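Local coordinates for protein CurD (PDB 5KP7) that probably works as a hydroxymethylglutaryl-CoA synthase-type acyltransferase of the thiolase-like superfamily, and binds 4'-phosphopantetheine, at residues 248-251 against 252-255; 261-264 against 265-268; 285-288 against 289-292; 294-297 against 298-301; 301-304 against 305-309. The protein carries 3 engineered substitutions. All blocks are in the same frame, centred on the assembly; numbering follows the deposited sequence.

Contact 1: residues 248-251 against 252-255. With SO4 (sulfate ion), chain D.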
# COMPACT_ATOMS: atom_id res chain seq x y z
N CYS A 248 11.38 5.89 -6.12
CA CYS A 248 11.97 4.57 -5.95
C CYS A 248 13.47 4.66 -6.25
O CYS A 248 14.30 4.19 -5.45
CB CYS A 248 11.24 3.56 -6.82
SG CYS A 248 11.65 1.83 -6.48
N GLU A 249 13.82 5.34 -7.36
CA GLU A 249 15.23 5.58 -7.72
C GLU A 249 15.98 6.42 -6.69
O GLU A 249 17.09 6.06 -6.27
CB GLU A 249 15.30 6.24 -9.11
CG GLU A 249 16.66 6.81 -9.46
CD GLU A 249 16.81 7.29 -10.91
OE1 GLU A 249 15.85 7.25 -11.71
OE2 GLU A 249 17.95 7.71 -11.25
N ASN A 250 15.39 7.57 -6.33
CA ASN A 250 16.12 8.56 -5.52
C ASN A 250 16.20 8.19 -4.05
O ASN A 250 17.22 8.42 -3.42
CB ASN A 250 15.56 9.98 -5.71
CG ASN A 250 15.97 10.61 -7.01
OD1 ASN A 250 17.12 10.99 -7.18
ND2 ASN A 250 15.05 10.75 -7.94
N ALA A 251 15.16 7.59 -3.49
CA ALA A 251 15.26 7.09 -2.11
C ALA A 251 16.31 5.98 -1.97
O ALA A 251 17.10 5.96 -1.01
CB ALA A 251 13.90 6.63 -1.61
N TYR A 252 16.32 5.07 -2.92
CA TYR A 252 17.33 4.01 -2.92
C TYR A 252 18.74 4.60 -3.09
O TYR A 252 19.66 4.15 -2.42
CB TYR A 252 17.05 2.93 -3.97
CG TYR A 252 18.10 1.83 -3.91
CD1 TYR A 252 18.11 0.92 -2.85
CD2 TYR A 252 19.13 1.75 -4.85
CE1 TYR A 252 19.09 -0.04 -2.73
CE2 TYR A 252 20.11 0.79 -4.74
CZ TYR A 252 20.08 -0.10 -3.68
OH TYR A 252 21.07 -1.07 -3.60
N ARG A 253 18.90 5.61 -3.95
CA ARG A 253 20.22 6.24 -4.13
C ARG A 253 20.72 6.81 -2.80
O ARG A 253 21.88 6.67 -2.47
CB ARG A 253 20.19 7.34 -5.18
CG ARG A 253 21.55 8.05 -5.31
CD ARG A 253 21.71 8.94 -6.54
NE ARG A 253 21.45 8.19 -7.78
CZ ARG A 253 20.41 8.38 -8.60
NH1 ARG A 253 19.50 9.31 -8.38
NH2 ARG A 253 20.31 7.62 -9.69
N HIS A 254 19.81 7.44 -2.05
CA HIS A 254 20.16 8.01 -0.75
C HIS A 254 20.62 6.91 0.22
O HIS A 254 21.63 7.04 0.93
CB HIS A 254 18.98 8.82 -0.20
CG HIS A 254 19.29 9.67 0.98
ND1 HIS A 254 18.38 9.93 1.98
CD2 HIS A 254 20.42 10.33 1.33
CE1 HIS A 254 18.92 10.72 2.88
NE2 HIS A 254 20.17 10.98 2.51
N TYR A 255 19.90 5.78 0.22
CA TYR A 255 20.30 4.64 1.03
C TYR A 255 21.69 4.13 0.59
O TYR A 255 22.56 3.87 1.44
CB TYR A 255 19.23 3.56 0.91
CG TYR A 255 19.48 2.25 1.60
CD1 TYR A 255 20.36 1.32 1.06
CD2 TYR A 255 18.77 1.88 2.76
CE1 TYR A 255 20.58 0.09 1.66
CE2 TYR A 255 18.96 0.66 3.36
CZ TYR A 255 19.87 -0.25 2.81
OH TYR A 255 20.08 -1.49 3.39
S SO4 D . 23.30 -4.21 4.28
O1 SO4 D . 22.24 -3.49 3.54
O2 SO4 D . 23.07 -4.10 5.74
O3 SO4 D . 24.63 -3.64 3.95
O4 SO4 D . 23.29 -5.64 3.87
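The R253 guanidinium receives the E249 carboxylate at its edge, with OE2 in its plane. The motif is an i to i+4 salt bridge on one face of helix 237-258. The two flat groups are turned 71° apart. N250 OD1 also lies near this edge, 3.2 Å from R253 NH1. The Y255 ring is likewise approached at its edge, by a sulfate oxygen. R253 NH2 gives E249 OE2 a nearly straight bond of 2.8 Å (168°), on the lone pair that faces away from OE1. The E249 chain is extended, and R253 bends at chi3 (-56°), which brings its guanidinium alongside. E249 OE1 makes a second salt bridge, to a basic side chain of the chain of another protein. R291 stands close to R253 and forms a long, weak ion pair with E249; the E249 carboxylate between them probably eases the closeness of the two arginines. N250 ND2 is bonded back to D246 O. R253 N also bonds to E249 O at 3.0 Å. On the buried side, the Y252 and Y255 rings both meet F358 edge-to-face. Y255 OH is hydrogen-bonded with S360 OG, and it donates to sulfate O1 at 2.9 Å.

Contact 2: residues 261-264 against 265-268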
# COMPACT_ATOMS: atom_id res chain seq x y z
N GLY A 261 28.77 -0.06 -0.49
CA GLY A 261 28.93 -1.37 -1.12
C GLY A 261 27.63 -2.15 -1.29
O GLY A 261 27.65 -3.28 -1.78
N VAL A 262 26.50 -1.57 -0.92
CA VAL A 262 25.23 -2.28 -1.10
C VAL A 262 24.94 -2.49 -2.59
O VAL A 262 25.29 -1.66 -3.42
CB VAL A 262 24.07 -1.56 -0.38
CG1 VAL A 262 23.65 -0.29 -1.12
CG2 VAL A 262 22.90 -2.51 -0.20
N ASP A 263 24.35 -3.64 -2.91
CA ASP A 263 24.00 -4.02 -4.28
C ASP A 263 22.53 -4.37 -4.34
O ASP A 263 22.06 -5.13 -3.52
CB ASP A 263 24.84 -5.21 -4.73
CG ASP A 263 24.61 -5.55 -6.19
OD1 ASP A 263 25.40 -5.03 -7.03
OD2 ASP A 263 23.67 -6.30 -6.50
N TYR A 264 21.81 -3.82 -5.32
CA TYR A 264 20.36 -3.98 -5.38
C TYR A 264 19.93 -5.44 -5.58
O TYR A 264 18.87 -5.81 -5.12
CB TYR A 264 19.77 -3.11 -6.47
CG TYR A 264 18.27 -3.03 -6.48
CD1 TYR A 264 17.57 -2.29 -5.51
CD2 TYR A 264 17.54 -3.63 -7.48
CE1 TYR A 264 16.19 -2.22 -5.51
CE2 TYR A 264 16.16 -3.54 -7.51
CZ TYR A 264 15.50 -2.82 -6.53
OH TYR A 264 14.14 -2.71 -6.54
N ARG A 265 20.75 -6.24 -6.26
CA ARG A 265 20.47 -7.68 -6.36
C ARG A 265 21.05 -8.44 -5.19
O ARG A 265 20.35 -9.21 -4.55
CB ARG A 265 21.00 -8.28 -7.66
CG ARG A 265 20.67 -9.77 -7.77
CD ARG A 265 20.74 -10.32 -9.18
NE ARG A 265 21.85 -9.77 -9.94
CZ ARG A 265 21.87 -9.55 -11.26
NH1 ARG A 265 20.82 -9.85 -12.05
NH2 ARG A 265 22.96 -9.03 -11.81
N GLU A 266 22.33 -8.25 -4.91
CA GLU A 266 23.03 -9.14 -3.98
C GLU A 266 22.74 -8.92 -2.51
O GLU A 266 22.84 -9.86 -1.74
CB GLU A 266 24.56 -9.07 -4.21
CG GLU A 266 24.98 -9.47 -5.60
CD GLU A 266 24.53 -10.87 -5.96
OE1 GLU A 266 24.83 -11.82 -5.19
OE2 GLU A 266 23.86 -11.04 -7.01
N SER A 267 22.38 -7.70 -2.10
CA SER A 267 22.23 -7.40 -0.68
C SER A 267 20.86 -7.72 -0.13
O SER A 267 20.70 -7.74 1.07
CB SER A 267 22.55 -5.93 -0.42
OG SER A 267 23.88 -5.67 -0.84
N PHE A 268 19.87 -7.91 -1.00
CA PHE A 268 18.48 -8.08 -0.56
C PHE A 268 17.98 -9.41 -1.07
O PHE A 268 17.93 -9.63 -2.28
CB PHE A 268 17.59 -6.93 -1.04
CG PHE A 268 18.13 -5.59 -0.66
CD1 PHE A 268 18.05 -5.16 0.64
CD2 PHE A 268 18.79 -4.80 -1.60
CE1 PHE A 268 18.58 -3.94 1.02
CE2 PHE A 268 19.34 -3.60 -1.23
CZ PHE A 268 19.23 -3.16 0.09
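D263 folds its side chain back over the turn that follows it. Its CB rests 3.9 Å from E266 CB. CG is anti to the backbone N (chi1 -174°), which swings the carboxylate over the amides of the next residues. OD2 takes two of them. E266 N comes in on the anti side, 2.9 Å from D263 OD2, in a nearly straight bond (167°). R265 N is also 2.9 Å from D263 OD2, but it arrives from above the carboxylate plane and its bond is more bent (132°). The other oxygen, OD1, forms a salt bridge with K293. With an alanine here, the R265 and E266 amides would probably lose their shared acceptor and K293 its opposite charge.

The backbone of D263 is tied to S267 twice. D263 N donates to S267 OG at 2.9 Å, almost in line, and S267 N returns a bond to D263 O at 3.0 Å. V262, just before D263, packs on S267 and F268. Its CG2 sits tightly against S267 CB at 3.4 Å and touches the F268 ring at CZ. S267 CB lies over one face of that ring, toward the rim, and Y264 O lies at its edge. The Y264 ring packs on helix 278-293. The bond from R265 N to D263 OD2 makes an Asx turn. The E266 N bond and the i to i+4 backbone bond from S267 N extend it to an Asx motif, in which D263 acts like an N-cap. It starts one short helical turn in the loop between helix 237-258 and strand 270-273.

Contact 3: residues 285-288 against 289-292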
# COMPACT_ATOMS: atom_id res chain seq x y z
N HIS A 285 10.29 -2.57 -10.25
CA HIS A 285 11.40 -3.49 -10.06
C HIS A 285 12.19 -3.62 -11.38
O HIS A 285 13.42 -3.62 -11.36
CB HIS A 285 10.88 -4.85 -9.59
CG HIS A 285 11.89 -5.95 -9.64
ND1 HIS A 285 11.95 -6.84 -10.69
CD2 HIS A 285 12.89 -6.30 -8.80
CE1 HIS A 285 12.94 -7.69 -10.49
NE2 HIS A 285 13.52 -7.39 -9.35
N ARG A 286 11.48 -3.72 -12.49
CA ARG A 286 12.11 -3.84 -13.81
C ARG A 286 12.95 -2.58 -14.09
O ARG A 286 14.12 -2.68 -14.50
CB ARG A 286 11.06 -4.03 -14.89
CG ARG A 286 11.58 -4.05 -16.33
CD ARG A 286 10.47 -3.62 -17.28
NE ARG A 286 9.38 -4.54 -17.19
CZ ARG A 286 8.08 -4.30 -17.09
NH1 ARG A 286 7.52 -3.09 -17.17
NH2 ARG A 286 7.29 -5.36 -16.98
N ASN A 287 12.38 -1.41 -13.81
CA ASN A 287 13.11 -0.15 -14.04
C ASN A 287 14.38 -0.08 -13.19
O ASN A 287 15.46 0.28 -13.67
CB ASN A 287 12.18 1.03 -13.75
CG ASN A 287 12.81 2.37 -14.10
OD1 ASN A 287 12.84 3.28 -13.27
ND2 ASN A 287 13.25 2.50 -15.33
N MET A 288 14.26 -0.45 -11.92
CA MET A 288 15.42 -0.48 -11.04
C MET A 288 16.52 -1.46 -11.50
O MET A 288 17.70 -1.11 -11.52
CB MET A 288 15.02 -0.83 -9.61
CG MET A 288 14.11 0.21 -8.95
SD MET A 288 14.98 1.71 -8.44
CE MET A 288 15.77 1.10 -6.96
N MET A 289 16.11 -2.68 -11.86
CA MET A 289 17.06 -3.71 -12.34
C MET A 289 17.75 -3.28 -13.65
O MET A 289 18.96 -3.48 -13.80
CB MET A 289 16.38 -5.06 -12.49
CG MET A 289 16.00 -5.75 -11.17
SD MET A 289 17.41 -6.26 -10.18
CE MET A 289 18.02 -7.66 -11.11
N ARG A 290 16.98 -2.71 -14.58
CA ARG A 290 17.54 -2.23 -15.87
C ARG A 290 18.62 -1.16 -15.60
O ARG A 290 19.71 -1.23 -16.15
CB ARG A 290 16.40 -1.68 -16.76
CG ARG A 290 16.62 -1.44 -18.25
CD ARG A 290 15.27 -1.33 -19.01
NE ARG A 290 14.31 -0.46 -18.31
CZ ARG A 290 12.96 -0.56 -18.32
NH1 ARG A 290 12.32 -1.49 -19.05
NH2 ARG A 290 12.23 0.29 -17.60
N ARG A 291 18.33 -0.19 -14.73
CA ARG A 291 19.25 0.93 -14.50
C ARG A 291 20.44 0.54 -13.61
O ARG A 291 21.60 0.86 -13.94
CB ARG A 291 18.49 2.12 -13.91
CG ARG A 291 19.29 3.43 -13.89
CD ARG A 291 18.49 4.55 -13.25
NE ARG A 291 17.84 4.05 -12.05
CZ ARG A 291 18.40 3.93 -10.83
NH1 ARG A 291 19.65 4.35 -10.57
NH2 ARG A 291 17.67 3.40 -9.85
N LEU A 292 20.20 -0.18 -12.53
CA LEU A 292 21.26 -0.46 -11.55
C LEU A 292 22.14 -1.65 -11.94
O LEU A 292 23.32 -1.67 -11.64
CB LEU A 292 20.67 -0.69 -10.17
CG LEU A 292 20.02 0.56 -9.56
CD1 LEU A 292 19.16 0.17 -8.36
CD2 LEU A 292 21.07 1.59 -9.17
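M289 lays its CG over one face of the H285 imidazole, 3.8 Å from the ring centroid and 25° off the normal. This CH-pi contact belongs to the tight, buried side of helix 278-293. The M289 CG is anti to its carbonyl carbon (chi1 -71°), and that puts the methylene over the ring rather than beside it. H285 NE2 is bonded to D303 OD2 on helix 297-307, so a polar bond at this ring nitrogen adds to the methylene over the face. M288 fills the side toward helix 237-258. Its CE touches L292 CD1 at 3.8 Å, while its SD lies in the plane of the R291 guanidinium, at the edge, 3.5 Å from NH2. Regular i to i+4 bonds join the backbone, such as M289 N to H285 O at 2.9 Å.

The outer side is polar and partly exposed, and faces the chain of another protein. R286 and R290 lie side by side, with R286 CD 3.3 Å from R290 NH1. R286 CG and the backbone N of N287 lie over one face of the R290 guanidinium. The charged atoms stay apart, R286 NE being 4.6 Å from R290 NH1. The two arginines form a basic patch. Acidic side chains of the other protein's chain answer both of them, which is consistent with a surface used in binding that protein.

Contact 4: residues 294-297 against 298-301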
# COMPACT_ATOMS: atom_id res chain seq x y z
N ARG A 294 21.83 -3.37 -15.23
CA ARG A 294 21.83 -3.61 -16.69
C ARG A 294 21.35 -5.00 -17.06
O ARG A 294 21.87 -5.64 -18.00
CB ARG A 294 23.22 -3.36 -17.27
CG ARG A 294 23.75 -1.98 -16.93
CD ARG A 294 25.26 -1.94 -17.09
NE ARG A 294 25.67 -0.58 -17.44
CZ ARG A 294 25.61 -0.04 -18.66
NH1 ARG A 294 25.15 -0.74 -19.71
NH2 ARG A 294 26.01 1.22 -18.83
N ALA A 295 20.35 -5.48 -16.31
CA ALA A 295 19.89 -6.86 -16.45
C ALA A 295 19.04 -7.00 -17.70
O ALA A 295 18.37 -6.05 -18.11
CB ALA A 295 19.10 -7.27 -15.22
N LYS A 296 19.06 -8.20 -18.29
CA LYS A 296 18.28 -8.52 -19.49
C LYS A 296 16.85 -8.90 -19.08
O LYS A 296 16.63 -9.24 -17.92
CB LYS A 296 18.93 -9.67 -20.23
CG LYS A 296 20.31 -9.33 -20.79
CD LYS A 296 21.05 -10.58 -21.27
CE LYS A 296 20.29 -11.34 -22.35
NZ LYS A 296 21.12 -12.41 -22.97
N PRO A 297 15.88 -8.84 -20.02
CA PRO A 297 14.46 -9.03 -19.64
C PRO A 297 14.17 -10.39 -18.95
O PRO A 297 13.47 -10.40 -17.93
CB PRO A 297 13.71 -8.93 -20.98
CG PRO A 297 14.60 -8.07 -21.83
CD PRO A 297 16.00 -8.47 -21.45
N ALA A 298 14.70 -11.50 -19.46
CA ALA A 298 14.44 -12.81 -18.82
C ALA A 298 14.99 -12.89 -17.37
O ALA A 298 14.30 -13.34 -16.46
CB ALA A 298 14.95 -13.96 -19.66
N GLU A 299 16.20 -12.40 -17.19
CA GLU A 299 16.88 -12.31 -15.91
C GLU A 299 16.04 -11.46 -14.92
O GLU A 299 15.85 -11.85 -13.75
CB GLU A 299 18.20 -11.63 -16.18
CG GLU A 299 19.26 -11.57 -15.11
CD GLU A 299 20.53 -10.84 -15.64
OE1 GLU A 299 20.73 -10.67 -16.89
OE2 GLU A 299 21.33 -10.37 -14.78
N ILE A 300 15.52 -10.35 -15.41
CA ILE A 300 14.69 -9.47 -14.56
C ILE A 300 13.43 -10.20 -14.14
O ILE A 300 13.04 -10.11 -12.96
CB ILE A 300 14.35 -8.14 -15.28
CG1 ILE A 300 15.64 -7.31 -15.39
CG2 ILE A 300 13.23 -7.39 -14.57
CD1 ILE A 300 15.49 -5.99 -16.13
N GLU A 301 12.79 -10.90 -15.08
CA GLU A 301 11.55 -11.61 -14.75
C GLU A 301 11.80 -12.73 -13.73
O GLU A 301 10.98 -12.93 -12.82
CB GLU A 301 10.83 -12.11 -16.02
CG GLU A 301 9.62 -13.02 -15.77
CD GLU A 301 8.52 -12.45 -14.89
OE1 GLU A 301 8.49 -11.21 -14.63
OE2 GLU A 301 7.68 -13.26 -14.40
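A295 of the loop and P297 and I300 of the helix carry the junction at the start of helix 297-307, where K296 holds the N-cap position. A295 CB presses on I300 CG1 at 3.5 Å, closer than usual for two carbons. I300 CG1 is anti to its carbonyl carbon (chi1 -70°), which turns it back toward the loop and over K296 O, 3.3 Å away. The same K296 O accepts I300 N at 3.0 Å, nearly along the C=O axis. Beyond the loop, I300 packs on H285, R286 and M289 of helix 278-293. P297 is the first residue of the helix. It has no N-H to offer, and none is needed in a first turn. P297 O accepts E301 N at 3.0 Å.

E299 closes the turn from the side. Its chain is extended, and OE1 accepts K296 N at 3.3 Å in a straight bond (173°) that comes from well above the carboxylate plane. This is one half of a capping box; the lysine side chain cannot supply the other. E299 OE2 is held by R265 NH1 in a salt bridge. The carboxylate therefore sits between an arginine, a backbone N-H and the start of a helix, all of which would probably stabilise its negative charge.

Contact 5: residues 301-304 against 305-309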
# COMPACT_ATOMS: atom_id res chain seq x y z
N GLU A 301 12.79 -10.90 -15.08
CA GLU A 301 11.55 -11.61 -14.75
C GLU A 301 11.80 -12.73 -13.73
O GLU A 301 10.98 -12.93 -12.82
CB GLU A 301 10.83 -12.11 -16.02
CG GLU A 301 9.62 -13.02 -15.77
CD GLU A 301 8.52 -12.45 -14.89
OE1 GLU A 301 8.49 -11.21 -14.63
OE2 GLU A 301 7.68 -13.26 -14.40
N ALA A 302 12.90 -13.47 -13.89
CA ALA A 302 13.25 -14.50 -12.89
C ALA A 302 13.48 -13.87 -11.52
O ALA A 302 13.04 -14.40 -10.50
CB ALA A 302 14.47 -15.29 -13.33
N ASP A 303 14.17 -12.72 -11.50
CA ASP A 303 14.45 -12.02 -10.27
C ASP A 303 13.16 -11.51 -9.63
O ASP A 303 13.00 -11.60 -8.39
CB ASP A 303 15.43 -10.85 -10.52
CG ASP A 303 15.92 -10.24 -9.23
OD1 ASP A 303 16.71 -10.90 -8.48
OD2 ASP A 303 15.50 -9.11 -8.92
N PHE A 304 12.23 -11.01 -10.46
CA PHE A 304 10.91 -10.59 -9.98
C PHE A 304 10.19 -11.74 -9.26
O PHE A 304 9.68 -11.58 -8.14
CB PHE A 304 10.06 -10.05 -11.12
CG PHE A 304 8.65 -9.77 -10.72
CD1 PHE A 304 8.35 -8.64 -9.99
CD2 PHE A 304 7.64 -10.67 -11.03
CE1 PHE A 304 7.04 -8.39 -9.60
CE2 PHE A 304 6.33 -10.42 -10.64
CZ PHE A 304 6.03 -9.28 -9.92
N GLN A 305 10.15 -12.91 -9.90
CA GLN A 305 9.42 -14.02 -9.29
C GLN A 305 10.05 -14.46 -7.98
O GLN A 305 9.35 -14.79 -7.03
CB GLN A 305 9.29 -15.21 -10.25
CG GLN A 305 8.26 -16.22 -9.77
CD GLN A 305 8.05 -17.36 -10.73
OE1 GLN A 305 7.18 -17.29 -11.59
NE2 GLN A 305 8.88 -18.42 -10.64
N ARG A 306 11.38 -14.46 -7.93
CA ARG A 306 12.10 -14.92 -6.75
C ARG A 306 11.97 -13.95 -5.58
O ARG A 306 11.73 -14.37 -4.46
CB ARG A 306 13.58 -15.11 -7.08
CG ARG A 306 14.42 -15.63 -5.91
CD ARG A 306 15.84 -15.99 -6.31
NE ARG A 306 16.54 -14.85 -6.91
CZ ARG A 306 17.34 -13.98 -6.29
NH1 ARG A 306 17.91 -13.01 -7.01
NH2 ARG A 306 17.62 -14.07 -4.98
N ARG A 307 12.17 -12.66 -5.85
CA ARG A 307 12.36 -11.67 -4.79
C ARG A 307 11.16 -10.78 -4.50
O ARG A 307 11.09 -10.21 -3.42
CB ARG A 307 13.58 -10.79 -5.07
CG ARG A 307 14.90 -11.55 -5.18
CD ARG A 307 16.09 -10.65 -4.87
NE ARG A 307 16.27 -9.66 -5.92
CZ ARG A 307 16.81 -8.44 -5.77
NH1 ARG A 307 16.93 -7.66 -6.83
NH2 ARG A 307 17.29 -8.02 -4.60
N VAL A 308 10.25 -10.64 -5.46
CA VAL A 308 9.17 -9.66 -5.36
C VAL A 308 7.79 -10.32 -5.32
O VAL A 308 6.92 -9.90 -4.54
CB VAL A 308 9.24 -8.67 -6.52
CG1 VAL A 308 8.20 -7.57 -6.33
CG2 VAL A 308 10.63 -8.08 -6.63
N MET A 309 7.56 -11.36 -6.11
CA MET A 309 6.26 -12.02 -6.09
C MET A 309 5.78 -12.48 -4.69
O MET A 309 4.58 -12.37 -4.38
CB MET A 309 6.25 -13.16 -7.12
CG MET A 309 4.91 -13.71 -7.42
SD MET A 309 3.85 -12.55 -8.34
CE MET A 309 2.42 -13.09 -7.46
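D303 is bridged by two arginines of the next turn, R306 and R307, in a salt-bridge network near the end of helix 297-307. R307 grips the carboxylate side-on. Its NE reaches D303 OD1 at 2.9 Å along a bent path (138°), and its NH1 reaches D303 OD2 at 2.9 Å in the guanidinium plane. Both oxygens are met on their syn sides. R306 NH1 adds a bridge to the same OD1, at 2.8 Å. The two guanidinium groups are not stacked: R307 CG covers the centre of one face of R306.

The second shell sets these groups in place. H285 steadies D303 from helix 278-293. R307 NH2 bonds to Y264 O and F268 O in the loop before strand 270-273. A leucine here would probably leave those two carbonyls without this donor and D303 with R306 as its one arginine partner in the network.

On another side of the turn, F304 CE1 touches V308 CG1 at 3.6 Å. M309 SD stands obliquely to the same ring in a Met-aromatic contact, 4.0 Å from F304 CE2. F304 CG is anti to the backbone N (chi1 173°), which places the ring between these two. The F304 carbonyl takes two bonds from opposite faces of its plane, V308 N and M309 N, each 2.9 Å from F304 O.

The five contacts follow one another along residues 248-309, beside the outermost strand 270-273. Contact 1 is on helix 237-258, contact 2 in the loop after it, contact 3 on helix 278-293, contact 4 at the start of helix 297-307 and contact 5 at its end, sharing E301. Contact 3 is central: its centre is about 9 Å from that of contact 4 and 12 Å from those of contacts 1 and 5. The centres of contacts 1 and 5 lie about 20 Å apart. The loop of contact 2 reaches all the others, through tyrosine packing, a salt bridge and carbonyls. Three successive helices and a loop are thus tied into one unit at this edge of the sheet, with contacts 1 and 3 facing another protein's chain.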